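PDB 5HR4: MmeI from Methylophilus methylotrophus, which acts as a Type IIL restriction-modification enzyme on DNA, and probably methylates the amino group of adenine using S-adenosyl-L-methionine as the methyl donor. Local coordinates for residues D331-E336 with L348-K353; E376-E381 with I402-D407. All blocks are in the same frame, centred on the assembly; numbering follows the deposited sequence.

Interaction 1: residues D331-E336 with L348-K353; sequences DELWVE and LAFHKK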
ATOM      1  N   ASP A 331      16.666  12.135 -11.621  1.00 29.99           N
ATOM      2  CA  ASP A 331      17.291  13.422 -11.345  1.00 27.27           C
ATOM      3  C   ASP A 331      18.793  13.379 -11.621  1.00 33.26           C
ATOM      4  O   ASP A 331      19.346  14.312 -12.219  1.00 35.79           O
ATOM      5  CB  ASP A 331      17.036  13.865  -9.904  1.00 27.14           C
ATOM      6  CG  ASP A 331      15.582  14.284  -9.651  1.00 33.91           C
ATOM      7  OD1 ASP A 331      14.857  14.549 -10.643  1.00 35.82           O
ATOM      8  OD2 ASP A 331      15.165  14.361  -8.455  1.00 31.29           O
ATOM      9  N   GLU A 332      19.480  12.306 -11.207  1.00 29.41           N
ATOM     10  CA  GLU A 332      20.923  12.294 -11.442  1.00 31.76           C
ATOM     11  C   GLU A 332      21.228  12.260 -12.927  1.00 32.17           C
ATOM     12  O   GLU A 332      22.218  12.854 -13.368  1.00 38.57           O
ATOM     13  CB  GLU A 332      21.612  11.128 -10.730  1.00 26.38           C
ATOM     14  N   LEU A 333      20.358  11.631 -13.721  1.00 30.16           N
ATOM     15  CA  LEU A 333      20.554  11.623 -15.168  1.00 30.01           C
ATOM     16  C   LEU A 333      20.390  13.011 -15.782  1.00 29.44           C
ATOM     17  O   LEU A 333      20.971  13.289 -16.837  1.00 32.15           O
ATOM     18  CB  LEU A 333      19.588  10.638 -15.823  1.00 29.27           C
ATOM     19  CG  LEU A 333      19.865   9.158 -15.566  1.00 30.63           C
ATOM     20  CD1 LEU A 333      18.837   8.327 -16.297  1.00 30.87           C
ATOM     21  CD2 LEU A 333      21.268   8.783 -16.016  1.00 30.08           C
ATOM     22  N   TRP A 334      19.612  13.892 -15.160  1.00 28.22           N
ATOM     23  CA  TRP A 334      19.498  15.241 -15.706  1.00 29.25           C
ATOM     24  C   TRP A 334      20.660  16.128 -15.265  1.00 29.66           C
ATOM     25  O   TRP A 334      21.155  16.948 -16.052  1.00 24.87           O
ATOM     26  CB  TRP A 334      18.156  15.851 -15.320  1.00 27.51           C
ATOM     27  CG  TRP A 334      17.092  15.415 -16.253  1.00 30.23           C
ATOM     28  CD1 TRP A 334      16.187  14.398 -16.063  1.00 32.08           C
ATOM     29  CD2 TRP A 334      16.832  15.947 -17.547  1.00 27.16           C
ATOM     30  NE1 TRP A 334      15.372  14.289 -17.158  1.00 30.91           N
ATOM     31  CE2 TRP A 334      15.747  15.228 -18.085  1.00 31.87           C
ATOM     32  CE3 TRP A 334      17.394  16.982 -18.295  1.00 30.31           C
ATOM     33  CZ2 TRP A 334      15.219  15.502 -19.342  1.00 30.58           C
ATOM     34  CZ3 TRP A 334      16.865  17.259 -19.538  1.00 34.72           C
ATOM     35  CH2 TRP A 334      15.791  16.517 -20.052  1.00 34.14           C
ATOM     36  N   VAL A 335      21.125  15.975 -14.028  1.00 29.78           N
ATOM     37  CA  VAL A 335      22.340  16.679 -13.643  1.00 27.80           C
ATOM     38  C   VAL A 335      23.478  16.265 -14.561  1.00 28.24           C
ATOM     39  O   VAL A 335      24.150  17.111 -15.157  1.00 36.72           O
ATOM     40  CB  VAL A 335      22.666  16.435 -12.156  1.00 29.44           C
ATOM     41  CG1 VAL A 335      24.060  16.923 -11.792  1.00 19.69           C
ATOM     42  CG2 VAL A 335      21.633  17.120 -11.280  1.00 23.44           C
ATOM     43  N   GLU A 336      23.676  14.959 -14.737  1.00 30.44           N
ATOM     44  CA  GLU A 336      24.766  14.507 -15.597  1.00 30.52           C
ATOM     45  C   GLU A 336      24.599  15.043 -17.012  1.00 31.13           C
ATOM     46  O   GLU A 336      25.571  15.498 -17.626  1.00 34.28           O
ATOM     47  CB  GLU A 336      24.853  12.982 -15.597  1.00 33.16           C
ATOM     48  CG  GLU A 336      26.034  12.397 -16.396  1.00 34.33           C
ATOM     49  CD  GLU A 336      26.038  10.860 -16.398  1.00 42.20           C
ATOM     50  OE1 GLU A 336      25.210  10.273 -15.657  1.00 52.53           O
ATOM     51  OE2 GLU A 336      26.850  10.235 -17.129  1.00 37.44           O
ATOM     52  N   LEU A 348      28.245  11.612 -26.252  1.00 43.11           N
ATOM     53  CA  LEU A 348      28.159  10.314 -26.917  1.00 40.38           C
ATOM     54  C   LEU A 348      28.254   9.180 -25.905  1.00 40.67           C
ATOM     55  O   LEU A 348      27.451   8.238 -25.929  1.00 38.55           O
ATOM     56  CB  LEU A 348      29.260  10.203 -27.971  1.00 44.31           C
ATOM     57  CG  LEU A 348      28.966  10.979 -29.257  1.00 48.01           C
ATOM     58  CD1 LEU A 348      30.246  11.375 -29.999  1.00 44.72           C
ATOM     59  CD2 LEU A 348      28.057  10.150 -30.145  1.00 38.94           C
ATOM     60  N   ALA A 349      29.231   9.257 -24.997  1.00 39.43           N
ATOM     61  CA  ALA A 349      29.335   8.245 -23.954  1.00 35.01           C
ATOM     62  C   ALA A 349      28.076   8.232 -23.092  1.00 39.48           C
ATOM     63  O   ALA A 349      27.610   7.161 -22.675  1.00 40.40           O
ATOM     64  CB  ALA A 349      30.586   8.486 -23.107  1.00 22.85           C
ATOM     65  N   PHE A 350      27.488   9.415 -22.856  1.00 35.56           N
ATOM     66  CA  PHE A 350      26.252   9.506 -22.080  1.00 35.41           C
ATOM     67  C   PHE A 350      25.097   8.807 -22.784  1.00 36.39           C
ATOM     68  O   PHE A 350      24.265   8.166 -22.129  1.00 33.49           O
ATOM     69  CB  PHE A 350      25.910  10.969 -21.821  1.00 34.42           C
ATOM     70  CG  PHE A 350      24.697  11.175 -20.957  1.00 28.82           C
ATOM     71  CD1 PHE A 350      24.743  10.912 -19.598  1.00 26.83           C
ATOM     72  CD2 PHE A 350      23.516  11.668 -21.500  1.00 29.87           C
ATOM     73  CE1 PHE A 350      23.634  11.119 -18.797  1.00 27.26           C
ATOM     74  CE2 PHE A 350      22.391  11.878 -20.702  1.00 25.02           C
ATOM     75  CZ  PHE A 350      22.452  11.604 -19.352  1.00 26.71           C
ATOM     76  N   HIS A 351      25.030   8.904 -24.115  1.00 34.22           N
ATOM     77  CA  HIS A 351      23.970   8.189 -24.817  1.00 34.59           C
ATOM     78  C   HIS A 351      24.120   6.684 -24.645  1.00 39.82           C
ATOM     79  O   HIS A 351      23.155   5.992 -24.289  1.00 37.22           O
ATOM     80  CB  HIS A 351      23.950   8.532 -26.298  1.00 33.29           C
ATOM     81  CG  HIS A 351      22.599   8.366 -26.916  1.00 34.77           C
ATOM     82  ND1 HIS A 351      22.335   8.654 -28.239  1.00 35.84           N
ATOM     83  CD2 HIS A 351      21.423   7.968 -26.374  1.00 34.43           C
ATOM     84  CE1 HIS A 351      21.054   8.441 -28.485  1.00 37.86           C
ATOM     85  NE2 HIS A 351      20.478   8.025 -27.369  1.00 38.10           N
ATOM     86  N   LYS A 352      25.320   6.158 -24.920  1.00 39.79           N
ATOM     87  CA  LYS A 352      25.547   4.723 -24.780  1.00 36.45           C
ATOM     88  C   LYS A 352      25.241   4.264 -23.367  1.00 37.14           C
ATOM     89  O   LYS A 352      24.714   3.159 -23.180  1.00 38.97           O
ATOM     90  CB  LYS A 352      26.985   4.360 -25.163  1.00 31.12           C
ATOM     91  N   LYS A 353      25.520   5.107 -22.366  1.00 30.87           N
ATOM     92  CA  LYS A 353      25.136   4.761 -21.000  1.00 34.78           C
ATOM     93  C   LYS A 353      23.620   4.682 -20.852  1.00 32.66           C
ATOM     94  O   LYS A 353      23.112   3.795 -20.159  1.00 34.66           O
ATOM     95  CB  LYS A 353      25.712   5.756 -19.989  1.00 34.63           C
ATOM     96  CG  LYS A 353      25.672   5.211 -18.555  1.00 35.13           C
ATOM     97  CD  LYS A 353      25.115   6.217 -17.547  1.00 33.27           C
ATOM     98  CE  LYS A 353      26.208   7.086 -16.948  1.00 37.11           C
ATOM     99  NZ  LYS A 353      25.690   7.999 -15.888  1.00 28.98           N
TER

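Interaction 2: residues E376-E381 with I402-D407; sequences ELRLLE and IQINVD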
ATOM      1  N   GLU A 376      10.173   9.129 -19.637  1.00 31.96           N
ATOM      2  CA  GLU A 376      11.191  10.066 -19.185  1.00 30.60           C
ATOM      3  C   GLU A 376      12.509   9.850 -19.919  1.00 33.77           C
ATOM      4  O   GLU A 376      13.191  10.812 -20.306  1.00 34.21           O
ATOM      5  CB  GLU A 376      11.367   9.924 -17.677  1.00 28.56           C
ATOM      6  CG  GLU A 376      10.105  10.315 -16.940  1.00 30.98           C
ATOM      7  CD  GLU A 376       9.669  11.714 -17.323  1.00 36.04           C
ATOM      8  OE1 GLU A 376      10.499  12.638 -17.186  1.00 43.53           O
ATOM      9  OE2 GLU A 376       8.527  11.892 -17.795  1.00 33.75           O
ATOM     10  N   LEU A 377      12.884   8.596 -20.129  1.00 30.75           N
ATOM     11  CA  LEU A 377      14.108   8.341 -20.865  1.00 27.45           C
ATOM     12  C   LEU A 377      13.989   8.834 -22.290  1.00 28.74           C
ATOM     13  O   LEU A 377      14.907   9.478 -22.812  1.00 28.58           O
ATOM     14  CB  LEU A 377      14.445   6.859 -20.821  1.00 29.53           C
ATOM     15  CG  LEU A 377      15.574   6.602 -19.839  1.00 28.41           C
ATOM     16  CD1 LEU A 377      15.161   7.027 -18.450  1.00 24.06           C
ATOM     17  CD2 LEU A 377      15.909   5.141 -19.881  1.00 34.40           C
ATOM     18  N   ARG A 378      12.849   8.590 -22.930  1.00 26.82           N
ATOM     19  CA  ARG A 378      12.693   9.118 -24.279  1.00 30.71           C
ATOM     20  C   ARG A 378      12.786  10.646 -24.278  1.00 33.56           C
ATOM     21  O   ARG A 378      13.514  11.230 -25.089  1.00 35.10           O
ATOM     22  CB  ARG A 378      11.389   8.624 -24.901  1.00 33.74           C
ATOM     23  CG  ARG A 378      11.479   7.168 -25.404  1.00 33.27           C
ATOM     24  CD  ARG A 378      12.483   7.028 -26.559  1.00 33.55           C
ATOM     25  NE  ARG A 378      12.031   7.782 -27.723  1.00 37.57           N
ATOM     26  CZ  ARG A 378      11.204   7.309 -28.651  1.00 37.35           C
ATOM     27  NH1 ARG A 378      10.741   6.066 -28.577  1.00 34.99           N
ATOM     28  NH2 ARG A 378      10.839   8.077 -29.664  1.00 37.07           N
ATOM     29  N   LEU A 379      12.107  11.310 -23.336  1.00 33.30           N
ATOM     30  CA  LEU A 379      12.170  12.769 -23.284  1.00 29.42           C
ATOM     31  C   LEU A 379      13.602  13.246 -23.092  1.00 33.63           C
ATOM     32  O   LEU A 379      14.071  14.148 -23.806  1.00 35.41           O
ATOM     33  CB  LEU A 379      11.267  13.312 -22.177  1.00 29.63           C
ATOM     34  CG  LEU A 379       9.765  13.300 -22.464  1.00 29.73           C
ATOM     35  CD1 LEU A 379       8.996  13.944 -21.339  1.00 22.35           C
ATOM     36  CD2 LEU A 379       9.492  14.008 -23.760  1.00 25.44           C
ATOM     37  N   LEU A 380      14.323  12.644 -22.141  1.00 30.27           N
ATOM     38  CA  LEU A 380      15.736  12.972 -21.975  1.00 29.70           C
ATOM     39  C   LEU A 380      16.495  12.771 -23.280  1.00 34.86           C
ATOM     40  O   LEU A 380      17.175  13.686 -23.764  1.00 37.54           O
ATOM     41  CB  LEU A 380      16.333  12.116 -20.872  1.00 27.50           C
ATOM     42  CG  LEU A 380      17.825  12.268 -20.676  1.00 30.88           C
ATOM     43  CD1 LEU A 380      18.161  13.728 -20.429  1.00 34.39           C
ATOM     44  CD2 LEU A 380      18.186  11.439 -19.475  1.00 32.47           C
ATOM     45  N   GLU A 381      16.340  11.589 -23.891  1.00 32.39           N
ATOM     46  CA  GLU A 381      16.997  11.256 -25.152  1.00 32.57           C
ATOM     47  C   GLU A 381      16.679  12.220 -26.291  1.00 30.43           C
ATOM     48  O   GLU A 381      17.424  12.245 -27.275  1.00 33.26           O
ATOM     49  CB  GLU A 381      16.607   9.840 -25.591  1.00 32.73           C
ATOM     50  CG  GLU A 381      17.542   9.275 -26.628  1.00 38.10           C
ATOM     51  CD  GLU A 381      16.898   8.229 -27.521  1.00 44.91           C
ATOM     52  OE1 GLU A 381      15.682   8.359 -27.818  1.00 45.76           O
ATOM     53  OE2 GLU A 381      17.622   7.283 -27.933  1.00 42.15           O
ATOM     54  N   ILE A 402      18.618   7.540 -32.884  1.00 41.40           N
ATOM     55  CA  ILE A 402      17.888   7.011 -31.728  1.00 38.30           C
ATOM     56  C   ILE A 402      18.443   5.659 -31.290  1.00 36.95           C
ATOM     57  O   ILE A 402      19.024   4.908 -32.085  1.00 40.17           O
ATOM     58  CB  ILE A 402      16.389   6.890 -32.050  1.00 39.64           C
ATOM     59  CG1 ILE A 402      15.558   6.849 -30.761  1.00 41.22           C
ATOM     60  CG2 ILE A 402      16.128   5.644 -32.869  1.00 33.70           C
ATOM     61  CD1 ILE A 402      14.073   7.160 -30.967  1.00 39.77           C
ATOM     62  N   GLN A 403      18.253   5.342 -30.009  1.00 35.32           N
ATOM     63  CA  GLN A 403      18.749   4.089 -29.446  1.00 36.95           C
ATOM     64  C   GLN A 403      17.785   3.443 -28.451  1.00 37.17           C
ATOM     65  O   GLN A 403      17.444   2.256 -28.586  1.00 33.98           O
ATOM     66  CB  GLN A 403      20.101   4.316 -28.777  1.00 36.32           C
ATOM     67  CG  GLN A 403      21.259   4.312 -29.746  1.00 34.83           C
ATOM     68  CD  GLN A 403      22.554   3.961 -29.056  1.00 41.13           C
ATOM     69  OE1 GLN A 403      22.767   2.813 -28.659  1.00 49.24           O
ATOM     70  NE2 GLN A 403      23.425   4.947 -28.889  1.00 39.97           N
ATOM     71  N   ILE A 404      17.339   4.230 -27.465  1.00 32.46           N
ATOM     72  CA  ILE A 404      16.526   3.730 -26.365  1.00 31.08           C
ATOM     73  C   ILE A 404      15.283   2.999 -26.877  1.00 35.09           C
ATOM     74  O   ILE A 404      14.682   3.380 -27.892  1.00 35.47           O
ATOM     75  CB  ILE A 404      16.199   4.920 -25.447  1.00 32.46           C
ATOM     76  CG1 ILE A 404      17.510   5.412 -24.840  1.00 33.10           C
ATOM     77  CG2 ILE A 404      15.249   4.549 -24.326  1.00 32.77           C
ATOM     78  CD1 ILE A 404      17.425   6.773 -24.245  1.00 36.87           C
ATOM     79  N   ASN A 405      14.915   1.910 -26.199  1.00 31.30           N
ATOM     80  CA  ASN A 405      13.853   1.050 -26.710  1.00 33.98           C
ATOM     81  C   ASN A 405      13.340   0.143 -25.597  1.00 31.38           C
ATOM     82  O   ASN A 405      13.974  -0.033 -24.552  1.00 29.13           O
ATOM     83  CB  ASN A 405      14.334   0.220 -27.909  1.00 32.60           C
ATOM     84  CG  ASN A 405      13.262   0.056 -28.980  1.00 33.15           C
ATOM     85  OD1 ASN A 405      12.053   0.093 -28.697  1.00 33.67           O
ATOM     86  ND2 ASN A 405      13.699  -0.122 -30.213  1.00 28.88           N
ATOM     87  N   VAL A 406      12.176  -0.457 -25.863  1.00 30.18           N
ATOM     88  CA  VAL A 406      11.471  -1.272 -24.879  1.00 31.47           C
ATOM     89  C   VAL A 406      12.264  -2.499 -24.448  1.00 27.89           C
ATOM     90  O   VAL A 406      12.040  -3.014 -23.354  1.00 28.91           O
ATOM     91  CB  VAL A 406      10.093  -1.669 -25.442  1.00 28.69           C
ATOM     92  CG1 VAL A 406       9.283  -0.419 -25.713  1.00 30.10           C
ATOM     93  CG2 VAL A 406      10.268  -2.449 -26.743  1.00 25.73           C
ATOM     94  N   ASP A 407      13.201  -2.964 -25.248  1.00 29.08           N
ATOM     95  CA  ASP A 407      13.965  -4.128 -24.759  1.00 30.25           C
ATOM     96  C   ASP A 407      14.783  -3.818 -23.534  1.00 28.05           C
ATOM     97  O   ASP A 407      15.562  -4.651 -23.102  1.00 28.95           O
ATOM     98  CB  ASP A 407      14.874  -4.710 -25.855  1.00 25.76           C
ATOM     99  CG  ASP A 407      15.768  -3.664 -26.524  1.00 34.09           C
ATOM    100  OD1 ASP A 407      16.085  -2.624 -25.913  1.00 34.25           O
ATOM    101  OD2 ASP A 407      16.184  -3.907 -27.682  1.00 41.54           O
TER

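Interaction 1: residues D331-E336 with L348-K353
E336 and F350 meet tip to tip between two helices that run nearly antiparallel, at 163°, but stand well apart, with 12.1 Å between the axes of 331-336 and 348-353. The gap is bridged mainly by side chains. Both leave the backbone with CG anti to N, and the straight E336 chain (chi2 -178°) carries its carboxylate to the edge of the F350 ring: OE2 lies 3.3 Å from F350 CD1, near the ring plane, while the planes of the two groups are steeply turned against each other. E336 CG lies 3.6 Å from F350 CE1. The tighter side lies round the buried F350 and L333, where F350 CZ comes to 3.4 Å from the carbonyl O of L333, and L333 CD2 sits 4.3 Å from F350 CE1. The opposite character belongs to K353, which is exposed. Its chain bends at chi2 and chi3 to bring K353 NZ onto the syn lone pair of E336 OE1, a salt bridge modelled at 2.3 Å. Replacing F350 with an alanine would remove the ring and would probably leave the E336 methylenes and L333 without their main apolar partner across the gap, the contact then resting largely on the salt bridge. Helix 368-388 packs against both helices, 318-340 and 344-355: L333 and W334 on L380, F350 on V384.

Interaction 2: residues E376-E381 with I402-D407
Hydrogen bonding centres on one oxygen. E381 leaves helix 368-388 with CG anti to its backbone N and an extended chain, so that OE2 reaches two consecutive amides of the loop. Q403 N donates to the syn lone pair of E381 OE2 at 2.9 Å, and I404 N approaches the same E381 OE2 at 3.1 Å from above the carboxylate plane, 43° out of it; both bonds are fairly straight. Two amide donors on one buried oxygen would probably favour the ionised carboxylate. H351 NE2, from helix 344-355, is a further hydrogen-bond partner of OE2.

Charge is the weaker component. The other oxygen, E381 OE1, forms a long salt bridge with R378 NE at 3.7 Å, lying so far out of the guanidinium plane that no N-H points at it. R378 NH2 is hydrogen-bonded to N434 OD1 and NH1 to Y374 OH.

Van der Waals contacts fill in around these. The I404 and E381 side chains reach toward each other, and I404 CD1 lies against E381 CB, at 3.4 Å, and on along CG and CD, while I404 CG2 faces L377 CB at 4.3 Å. I402 crosses both polar side chains at about a right angle: I402 CG1 touches E381 OE1 at 3.3 Å, and I402 CD1 lies over one face of the R378 guanidinium, 3.6 Å from R378 NH2 and displaced toward the rim.

The helix follows strand 359-361 and the loop leads into its parallel neighbour 409-413, so the contact belongs to a beta-alpha-beta crossover of the Rossmann-like methyltransferase fold.

Overall arrangement
From the N terminus, helix 318-340 turns back through a short connection into helix 344-355, and interaction 1 closes this helical hairpin. The chain then passes through strand 359-361 into helix 368-388, and interaction 2 closes the longer excursion that runs by way of helix 398-401 to the approach of strand 409-413. The two loops follow in series, neither nested nor crossed, with centres about 12 Å apart. They are joined side by side, the H351 side chain lying against that of Q403. Helix 368-388 serves both contacts, tying the hairpin to the parallel strands of the methyltransferase sheet, away from the sinefungin pocket.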